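Local coordinates for hypothetical conserved protein (Geobacillus kaustophilus, PDB 2PCS), which is of unknown function but belongs to the CoxG family of Bet v 1-like proteins and probably binds a small ligand in its fold, at residues A[50-55]-A[59-64]. Sequence-based numbering, arbitrary orientation.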
loop_
_atom_site.group_PDB
_atom_site.type_symbol
_atom_site.label_atom_id
_atom_site.label_comp_id
_atom_site.label_asym_id
_atom_site.label_seq_id
_atom_site.Cartn_x
_atom_site.Cartn_y
_atom_site.Cartn_z
ATOM N N LEU A 50 -1.819 -5.499 11.907
ATOM C CA LEU A 50 -0.435 -5.113 11.550
ATOM C C LEU A 50 0.480 -5.058 12.776
ATOM O O LEU A 50 0.193 -4.368 13.760
ATOM C CB LEU A 50 -0.398 -3.768 10.797
ATOM C CG LEU A 50 -1.230 -3.695 9.520
ATOM C CD1 LEU A 50 -1.444 -2.271 9.044
ATOM C CD2 LEU A 50 -0.632 -4.508 8.435
ATOM N N GLN A 51 1.573 -5.798 12.725
ATOM C CA GLN A 51 2.590 -5.664 13.758
ATOM C C GLN A 51 3.845 -5.090 13.147
ATOM O O GLN A 51 4.616 -5.767 12.507
ATOM C CB GLN A 51 2.808 -6.990 14.517
ATOM C CG GLN A 51 1.530 -7.388 15.277
ATOM C CD GLN A 51 1.576 -8.749 15.936
ATOM O OE1 GLN A 51 2.650 -9.265 16.261
ATOM N NE2 GLN A 51 0.389 -9.336 16.162
ATOM N N ILE A 52 4.021 -3.804 13.340
ATOM C CA ILE A 52 5.063 -3.098 12.670
ATOM C C ILE A 52 6.260 -2.923 13.602
ATOM O O ILE A 52 6.147 -2.276 14.666
ATOM C CB ILE A 52 4.513 -1.787 12.116
ATOM C CG1 ILE A 52 3.582 -2.120 10.932
ATOM C CG2 ILE A 52 5.651 -0.873 11.669
ATOM C CD1 ILE A 52 2.353 -1.253 10.860
ATOM N N GLY A 53 7.386 -3.526 13.187
ATOM C CA GLY A 53 8.649 -3.523 13.931
ATOM C C GLY A 53 9.537 -2.296 13.715
ATOM O O GLY A 53 10.402 -2.012 14.537
ATOM N N ILE A 54 9.327 -1.553 12.634
ATOM C CA ILE A 54 10.150 -0.379 12.388
ATOM C C ILE A 54 10.120 0.447 13.650
ATOM O O ILE A 54 9.074 0.970 14.017
ATOM C CB ILE A 54 9.632 0.494 11.223
ATOM C CG1 ILE A 54 9.678 -0.274 9.915
ATOM C CG2 ILE A 54 10.477 1.732 11.065
ATOM C CD1 ILE A 54 8.852 0.409 8.815
ATOM N N ALA A 55 11.268 0.545 14.302
ATOM C CA ALA A 55 11.491 1.376 15.487
ATOM C C ALA A 55 10.794 2.735 15.550
ATOM O O ALA A 55 10.206 3.069 16.542
ATOM C CB ALA A 55 13.031 1.573 15.706
ATOM N N GLY A 59 4.819 -0.736 16.898
ATOM C CA GLY A 59 3.450 -0.757 17.368
ATOM C C GLY A 59 2.600 -1.813 16.669
ATOM O O GLY A 59 3.017 -2.410 15.636
ATOM N N LYS A 60 1.439 -2.058 17.287
ATOM C CA LYS A 60 0.409 -2.920 16.780
ATOM C C LYS A 60 -0.769 -2.055 16.360
ATOM O O LYS A 60 -1.189 -1.119 17.050
ATOM C CB LYS A 60 0.026 -3.958 17.820
ATOM C CG LYS A 60 1.163 -5.001 17.989
ATOM C CD LYS A 60 0.952 -6.066 19.124
ATOM C CE LYS A 60 2.313 -6.767 19.446
ATOM N NZ LYS A 60 2.195 -8.106 20.178
ATOM N N TYR A 61 -1.262 -2.319 15.166
ATOM C CA TYR A 61 -2.279 -1.451 14.608
ATOM C C TYR A 61 -3.287 -2.334 14.004
ATOM O O TYR A 61 -2.931 -3.379 13.510
ATOM C CB TYR A 61 -1.694 -0.568 13.510
ATOM C CG TYR A 61 -0.571 0.324 13.911
ATOM C CD1 TYR A 61 -0.816 1.634 14.207
ATOM C CD2 TYR A 61 0.752 -0.156 13.995
ATOM C CE1 TYR A 61 0.204 2.507 14.527
ATOM C CE2 TYR A 61 1.808 0.707 14.341
ATOM C CZ TYR A 61 1.518 2.051 14.576
ATOM O OH TYR A 61 2.514 2.946 14.937
ATOM N N ASP A 62 -4.537 -1.909 14.060
ATOM C CA ASP A 62 -5.605 -2.499 13.246
ATOM C C ASP A 62 -5.976 -1.511 12.161
ATOM O O ASP A 62 -6.025 -0.309 12.410
ATOM C CB ASP A 62 -6.822 -2.870 14.096
ATOM C CG ASP A 62 -6.520 -4.039 15.032
ATOM O OD1 ASP A 62 -6.680 -3.893 16.258
ATOM O OD2 ASP A 62 -6.048 -5.096 14.556
ATOM N N ALA A 63 -6.211 -2.028 10.951
ATOM C CA ALA A 63 -6.449 -1.189 9.797
ATOM C C ALA A 63 -7.648 -1.705 9.089
ATOM O O ALA A 63 -7.744 -2.899 8.886
ATOM C CB ALA A 63 -5.214 -1.234 8.827
ATOM N N ILE A 64 -8.559 -0.810 8.721
ATOM C CA ILE A 64 -9.595 -1.127 7.747
ATOM C C ILE A 64 -9.123 -0.650 6.355
ATOM O O ILE A 64 -8.779 0.512 6.165
ATOM C CB ILE A 64 -11.002 -0.505 8.078
ATOM C CG1 ILE A 64 -11.506 -0.844 9.509
ATOM C CG2 ILE A 64 -12.022 -0.962 7.061
ATOM C CD1 ILE A 64 -11.387 -2.305 9.902
#
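Ile52 and Tyr61 meet through the very end of the isoleucine: CD1 lies 3.7 Å from ring atom CD2 of Tyr61, and the two side chains cross at about a right angle. With CG1 anti to the carbonyl carbon (chi1 -71°), Ile52 sends its longer branch back along the strand to the tyrosine. On the same face of the sheet, Leu50 sets CD1 3.9 Å from CB of Ala63 and also rests on Ile32 and Cys35. The Tyr61 side chain lies about 4 Å from a bound, unidentified ligand and touches Pro86, while its OH is hydrogen-bonded to the carbonyl of Val57 in the connecting loop.

Beneath these side chains the two backbones pair as an antiparallel hairpin. Leu50 and Tyr61 exchange two bonds of 2.9 Å (Leu50 N to Tyr61 O, Tyr61 N to Leu50 O), and Ile52 pairs likewise with Gly59, whose N reaches Ile52 O at 3.0 Å. Leu50 O also receives a CA-H contact from Lys60.

The other face is polar-ended. At the non-hydrogen-bonded pair, Gln51 and Lys60 run outward extended and slanting across each other, CG to CG at 3.6 Å; Gln51 OE1 and Lys60 NZ stay 4.1 Å apart, too far for a bond. Were Gln51 cut back to an alanine, the Lys60 methylenes would probably lose this cover and the lysine chain would be freer to swing.

The hairpin is thus two-sided: Leu50, Ile52 and Tyr61 share an apolar face, probably the one turned to the pocket of this Bet v 1-like fold, whereas aliphatic stems carrying polar ends occupy the other.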